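Iron-regulated ABC transporter siderophore-binding protein SirA (Staphylococcus aureus subsp. aureus, PDB 3MWF) binds the iron-chelating siderophore staphyloferrin B and probably delivers it to an ABC transporter for iron uptake. Local coordinates at residues A145-D150 with L188-N193; K152-D157 with L291-Q296. All coordinates share one frame; numbering follows the deposited sequence.

From the N terminus the chain first builds a lobe around the six-stranded mixed sheet, then runs along helix 130-155 to the second lobe with its five-stranded sheet. Contact 1 closes a loop of 37 residues: strands 163-168 and 173-176 and helix 179-187 lie between its segments, and the loop at 188-193 comes back against the helix. Contact 2 closes a much longer loop, of 133 residues, and brings the C-terminal tail to the end of the same helix. The two loops cross, because the segments alternate along the chain. Their centres are 10 Å apart, and Phe147 and Asp150 of contact 1 also touch Ile293 of contact 2.

Contact 1. Residues A145-D150 with L188-N193; sequences AAFQKD and LGFKRN
Phe147 carries the apolar part of this contact, meeting Leu188 and Phe190 with different parts of its side chain. Its CG is anti to the backbone N (chi1 -180°), which sets the root of the ring beside Leu188 CD2. Leu188 CD2 lies 3.7 Å from Phe147 CB, and Leu188 CB lies 3.8 Å from Phe147 CD2. Leu188 CD1 sits over one face of the ring.

The aromatic pair is formed by Phe147 and Phe190. They meet rim to rim, with CE2 of Phe147 3.6 Å from CE2 of Phe190. The ring centroids are 5.9 Å apart and the planes are turned by 40°. Neither ring lies over the face of the other. Phe147 also packs edge-to-face with Tyr288, and Phe190 does so with Trp159. Ile284 and Leu287 of helix 277-290 touch both Phe147 and Leu188.

The polar backbone is met by carbon. Gln148 CG approaches Leu188 O at 3.2 Å, and this carbonyl also lies in plane at the edge of the Phe147 ring. Leu188 O is buried here and finds no hydrogen-bond partner in the model.

Gly189 is the first residue after helix 179-187 to leave helical angles, with a positive phi of 95°. Two bonds back into the last turn make this a Schellman motif. The chain then leads through Phe190 to Asn193, the N-cap of helix 194-201. The contact thus joins a helix C-terminus to the long helix 130-155, the interlobe helix characteristic of this class of periplasmic binding protein.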
loop_
_atom_site.group_PDB
_atom_site.type_symbol
_atom_site.label_atom_id
_atom_site.label_comp_id
_atom_site.label_asym_id
_atom_site.label_seq_id
_atom_site.Cartn_x
_atom_site.Cartn_y
_atom_site.Cartn_z
ATOM N N ALA A 145 -0.973 -17.899 -5.066
ATOM C CA ALA A 145 -0.635 -19.336 -5.227
ATOM C C ALA A 145 -0.040 -19.635 -6.604
ATOM O O ALA A 145 0.981 -20.336 -6.709
ATOM C CB ALA A 145 -1.866 -20.232 -4.940
ATOM N N ALA A 146 -0.660 -19.105 -7.657
ATOM C CA ALA A 146 -0.141 -19.259 -9.019
ATOM C C ALA A 146 1.226 -18.626 -9.197
ATOM O O ALA A 146 2.086 -19.174 -9.877
ATOM C CB ALA A 146 -1.127 -18.664 -10.048
ATOM N N PHE A 147 1.439 -17.453 -8.586
ATOM C CA PHE A 147 2.739 -16.832 -8.695
ATOM C C PHE A 147 3.845 -17.694 -8.065
ATOM O O PHE A 147 4.941 -17.826 -8.629
ATOM C CB PHE A 147 2.772 -15.435 -8.054
ATOM C CG PHE A 147 4.132 -14.778 -8.176
ATOM C CD1 PHE A 147 4.457 -14.021 -9.302
ATOM C CD2 PHE A 147 5.115 -14.975 -7.185
ATOM C CE1 PHE A 147 5.709 -13.445 -9.442
ATOM C CE2 PHE A 147 6.387 -14.402 -7.328
ATOM C CZ PHE A 147 6.685 -13.640 -8.445
ATOM N N GLN A 148 3.560 -18.232 -6.890
ATOM C CA GLN A 148 4.522 -19.097 -6.183
ATOM C C GLN A 148 4.893 -20.313 -7.047
ATOM O O GLN A 148 6.076 -20.639 -7.176
ATOM C CB GLN A 148 3.954 -19.537 -4.845
ATOM C CG GLN A 148 3.915 -18.360 -3.849
ATOM C CD GLN A 148 3.715 -18.789 -2.435
ATOM O OE1 GLN A 148 3.077 -18.088 -1.642
ATOM N NE2 GLN A 148 4.267 -19.943 -2.086
ATOM N N LYS A 149 3.889 -20.915 -7.678
ATOM C CA LYS A 149 4.131 -22.037 -8.608
ATOM C C LYS A 149 5.030 -21.650 -9.785
ATOM O O LYS A 149 6.000 -22.346 -10.081
ATOM C CB LYS A 149 2.811 -22.645 -9.108
ATOM C CG LYS A 149 1.955 -23.300 -8.037
ATOM C CD LYS A 149 0.814 -24.126 -8.689
ATOM C CE LYS A 149 -0.469 -24.171 -7.850
ATOM N NZ LYS A 149 -0.229 -24.260 -6.387
ATOM N N ASP A 150 4.726 -20.531 -10.441
ATOM C CA ASP A 150 5.485 -20.058 -11.585
ATOM C C ASP A 150 6.899 -19.611 -11.201
ATOM O O ASP A 150 7.850 -19.783 -11.974
ATOM C CB ASP A 150 4.735 -18.912 -12.280
ATOM C CG ASP A 150 3.363 -19.335 -12.813
ATOM O OD1 ASP A 150 3.175 -20.545 -13.096
ATOM O OD2 ASP A 150 2.470 -18.469 -12.959
ATOM N N LEU A 188 3.987 -13.601 -1.551
ATOM C CA LEU A 188 4.425 -14.269 -2.776
ATOM C C LEU A 188 5.569 -15.261 -2.553
ATOM O O LEU A 188 5.977 -15.955 -3.474
ATOM C CB LEU A 188 4.823 -13.222 -3.805
ATOM C CG LEU A 188 3.649 -12.364 -4.257
ATOM C CD1 LEU A 188 4.183 -11.244 -5.096
ATOM C CD2 LEU A 188 2.596 -13.229 -5.061
ATOM N N GLY A 189 6.086 -15.294 -1.329
ATOM C CA GLY A 189 7.162 -16.219 -0.952
ATOM C C GLY A 189 8.584 -15.722 -1.015
ATOM O O GLY A 189 9.522 -16.493 -0.765
ATOM N N PHE A 190 8.775 -14.442 -1.345
ATOM C CA PHE A 190 10.091 -13.839 -1.299
ATOM C C PHE A 190 10.506 -13.754 0.148
ATOM O O PHE A 190 9.659 -13.570 1.010
ATOM C CB PHE A 190 10.065 -12.423 -1.888
ATOM C CG PHE A 190 9.917 -12.403 -3.403
ATOM C CD1 PHE A 190 11.037 -12.562 -4.226
ATOM C CD2 PHE A 190 8.665 -12.208 -3.983
ATOM C CE1 PHE A 190 10.918 -12.525 -5.614
ATOM C CE2 PHE A 190 8.523 -12.192 -5.409
ATOM C CZ PHE A 190 9.634 -12.351 -6.204
ATOM N N LYS A 191 11.807 -13.861 0.391
ATOM C CA LYS A 191 12.354 -13.740 1.750
ATOM C C LYS A 191 13.238 -12.506 1.857
ATOM O O LYS A 191 13.436 -11.772 0.881
ATOM C CB LYS A 191 13.153 -15.000 2.122
ATOM C CG LYS A 191 12.332 -16.257 2.067
ATOM C CD LYS A 191 11.121 -16.216 2.956
ATOM C CE LYS A 191 10.228 -17.471 2.786
ATOM N NZ LYS A 191 8.989 -17.386 3.597
ATOM N N ARG A 192 13.750 -12.259 3.072
ATOM C CA ARG A 192 14.579 -11.084 3.339
ATOM C C ARG A 192 15.913 -11.512 3.927
ATOM O O ARG A 192 15.987 -12.558 4.599
ATOM C CB ARG A 192 13.879 -10.180 4.364
ATOM C CG ARG A 192 12.459 -9.803 3.963
ATOM C CD ARG A 192 11.862 -8.812 4.950
ATOM N NE ARG A 192 10.453 -8.495 4.653
ATOM C CZ ARG A 192 9.388 -9.125 5.148
ATOM N NH1 ARG A 192 9.534 -10.162 5.992
ATOM N NH2 ARG A 192 8.164 -8.726 4.805
ATOM N N ASN A 193 16.949 -10.708 3.720
ATOM C CA ASN A 193 18.241 -10.983 4.364
ATOM C C ASN A 193 18.036 -10.989 5.867
ATOM O O ASN A 193 17.102 -10.371 6.382
ATOM C CB ASN A 193 19.359 -10.040 3.897
ATOM C CG ASN A 193 19.257 -8.656 4.488
ATOM O OD1 ASN A 193 19.433 -8.466 5.716
ATOM N ND2 ASN A 193 19.021 -7.662 3.631
#

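Contact 2. Residues K152-D157 with L291-Q296; sequences KAKYKD and LNIEKQ
The contact lies at the Schellman motif that follows helix 277-290, where Lys154 from the last turn of helix 130-155 binds two backbone carbonyls. Asn292, with positive phi, is the residue that leaves the helix. The C-terminal tail then runs past the end of the long helix that links the two lobes of the binding protein.

Lys154 reaches across with CG anti to the backbone N (chi1 180°), and its chain bends at chi4 (89°). NZ bonds to Asn292 O at 2.9 Å, from above the carbonyl plane. A second, weak bond runs from NZ to Leu291 O at 3.3 Å. The ammonium group therefore bridges successive carbonyls just beyond a helix C-terminus, where the helix dipole would probably favour a positive charge.

The aliphatic part of the same side chain packs against carbon. Lys154 CD lies 3.7 Å from Ile293 CG1, and the two side chains cross at about a right angle. CD also sits over one face of the neighbouring Tyr155 ring, offset toward the rim. On the ring itself, CE2 of Tyr155 is 4.1 Å from CD1 of Ile293. The phenol oxygen lies against the Leu291 side chain, with OH 3.6 Å from CB. Leu161 touches Tyr155 as well, and Phe190 touches Leu291.

Further along the tail, Gln296 comes back to the helix. It is the last modelled residue, and its placement is less certain. Its NE2 makes a weak hydrogen bond to Asp150 OD1, one turn before Ala153. The same amide group meets the Ala153 methyl, with NE2 of Gln296 3.3 Å from CB of Ala153.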
loop_
_atom_site.group_PDB
_atom_site.type_symbol
_atom_site.label_atom_id
_atom_site.label_comp_id
_atom_site.label_asym_id
_atom_site.label_seq_id
_atom_site.Cartn_x
_atom_site.Cartn_y
_atom_site.Cartn_z
ATOM N N LYS A 152 8.706 -20.817 -8.533
ATOM C CA LYS A 152 9.397 -22.089 -8.255
ATOM C C LYS A 152 9.825 -22.769 -9.567
ATOM O O LYS A 152 10.966 -23.222 -9.708
ATOM C CB LYS A 152 8.491 -22.996 -7.405
ATOM C CG LYS A 152 9.103 -24.313 -6.864
ATOM C CD LYS A 152 10.405 -24.101 -6.080
ATOM C CE LYS A 152 10.954 -25.426 -5.553
ATOM N NZ LYS A 152 12.379 -25.292 -5.150
ATOM N N ALA A 153 8.928 -22.785 -10.545
ATOM C CA ALA A 153 9.243 -23.363 -11.864
ATOM C C ALA A 153 10.412 -22.658 -12.560
ATOM O O ALA A 153 11.264 -23.324 -13.158
ATOM C CB ALA A 153 7.996 -23.398 -12.759
ATOM N N LYS A 154 10.496 -21.329 -12.451
ATOM C CA LYS A 154 11.601 -20.607 -13.078
ATOM C C LYS A 154 12.905 -20.737 -12.293
ATOM O O LYS A 154 13.969 -21.016 -12.867
ATOM C CB LYS A 154 11.272 -19.128 -13.262
ATOM C CG LYS A 154 12.396 -18.330 -13.911
ATOM C CD LYS A 154 12.103 -16.867 -13.809
ATOM C CE LYS A 154 13.308 -16.006 -14.148
ATOM N NZ LYS A 154 13.403 -15.672 -15.578
ATOM N N TYR A 155 12.823 -20.514 -10.986
ATOM C CA TYR A 155 14.035 -20.366 -10.186
ATOM C C TYR A 155 14.556 -21.669 -9.585
ATOM O O TYR A 155 15.730 -21.749 -9.204
ATOM C CB TYR A 155 13.823 -19.309 -9.101
ATOM C CG TYR A 155 13.645 -17.916 -9.669
ATOM C CD1 TYR A 155 14.718 -17.236 -10.239
ATOM C CD2 TYR A 155 12.408 -17.257 -9.584
ATOM C CE1 TYR A 155 14.573 -15.949 -10.751
ATOM C CE2 TYR A 155 12.247 -15.964 -10.092
ATOM C CZ TYR A 155 13.335 -15.319 -10.670
ATOM O OH TYR A 155 13.193 -14.039 -11.166
ATOM N N LYS A 156 13.683 -22.673 -9.514
ATOM C CA LYS A 156 14.023 -24.025 -9.033
ATOM C C LYS A 156 14.730 -23.987 -7.678
ATOM O O LYS A 156 14.159 -23.462 -6.721
ATOM C CB LYS A 156 14.816 -24.798 -10.087
ATOM C CG LYS A 156 14.132 -24.792 -11.468
ATOM C CD LYS A 156 14.725 -25.848 -12.376
ATOM C CE LYS A 156 13.805 -26.121 -13.552
ATOM N NZ LYS A 156 13.834 -24.979 -14.505
ATOM N N ASP A 157 15.952 -24.529 -7.600
ATOM C CA ASP A 157 16.721 -24.569 -6.343
ATOM C C ASP A 157 17.041 -23.191 -5.772
ATOM O O ASP A 157 17.343 -23.075 -4.579
ATOM C CB ASP A 157 18.030 -25.359 -6.519
ATOM C CG ASP A 157 17.825 -26.878 -6.477
ATOM O OD1 ASP A 157 16.673 -27.369 -6.394
ATOM O OD2 ASP A 157 18.853 -27.595 -6.531
ATOM N N LEU A 291 10.401 -9.702 -13.782
ATOM C CA LEU A 291 11.222 -10.889 -13.481
ATOM C C LEU A 291 11.300 -11.888 -14.644
ATOM O O LEU A 291 11.989 -12.906 -14.541
ATOM C CB LEU A 291 10.733 -11.581 -12.203
ATOM C CG LEU A 291 10.889 -10.721 -10.936
ATOM C CD1 LEU A 291 10.466 -11.512 -9.743
ATOM C CD2 LEU A 291 12.336 -10.321 -10.804
ATOM N N ASN A 292 10.585 -11.583 -15.727
ATOM C CA ASN A 292 10.505 -12.464 -16.892
ATOM C C ASN A 292 10.148 -13.890 -16.468
ATOM O O ASN A 292 10.890 -14.835 -16.743
ATOM C CB ASN A 292 11.819 -12.424 -17.675
ATOM C CG ASN A 292 11.720 -13.123 -19.016
ATOM O OD1 ASN A 292 10.668 -13.117 -19.652
ATOM N ND2 ASN A 292 12.819 -13.725 -19.451
ATOM N N ILE A 293 9.021 -14.016 -15.762
ATOM C CA ILE A 293 8.503 -15.289 -15.293
ATOM C C ILE A 293 7.346 -15.700 -16.205
ATOM O O ILE A 293 6.432 -14.922 -16.448
ATOM C CB ILE A 293 7.990 -15.193 -13.828
ATOM C CG1 ILE A 293 9.142 -14.849 -12.870
ATOM C CG2 ILE A 293 7.274 -16.478 -13.406
ATOM C CD1 ILE A 293 8.668 -14.516 -11.437
ATOM N N GLU A 294 7.404 -16.921 -16.719
ATOM C CA GLU A 294 6.334 -17.444 -17.557
ATOM C C GLU A 294 5.118 -17.808 -16.720
ATOM O O GLU A 294 5.226 -18.547 -15.725
ATOM C CB GLU A 294 6.827 -18.665 -18.327
ATOM C CG GLU A 294 6.251 -18.765 -19.719
ATOM C CD GLU A 294 7.258 -19.315 -20.694
ATOM O OE1 GLU A 294 7.612 -18.583 -21.640
ATOM O OE2 GLU A 294 7.722 -20.462 -20.495
ATOM N N LYS A 295 3.961 -17.281 -17.126
ATOM C CA LYS A 295 2.695 -17.531 -16.421
ATOM C C LYS A 295 2.263 -18.982 -16.545
ATOM O O LYS A 295 1.227 -19.377 -16.002
ATOM C CB LYS A 295 1.581 -16.601 -16.913
ATOM C CG LYS A 295 1.709 -15.156 -16.450
ATOM C CD LYS A 295 0.355 -14.456 -16.438
ATOM C CE LYS A 295 0.472 -13.031 -15.928
ATOM N NZ LYS A 295 1.417 -12.216 -16.762
ATOM N N GLN A 296 3.066 -19.759 -17.271
ATOM C CA GLN A 296 2.927 -21.217 -17.402
ATOM C C GLN A 296 1.849 -21.847 -16.510
ATOM O O GLN A 296 1.989 -21.920 -15.284
ATOM C CB GLN A 296 4.300 -21.870 -17.175
ATOM C CG GLN A 296 4.290 -23.306 -16.666
ATOM C CD GLN A 296 5.326 -23.527 -15.575
ATOM O OE1 GLN A 296 6.262 -24.310 -15.743
ATOM N NE2 GLN A 296 5.168 -22.824 -14.454
#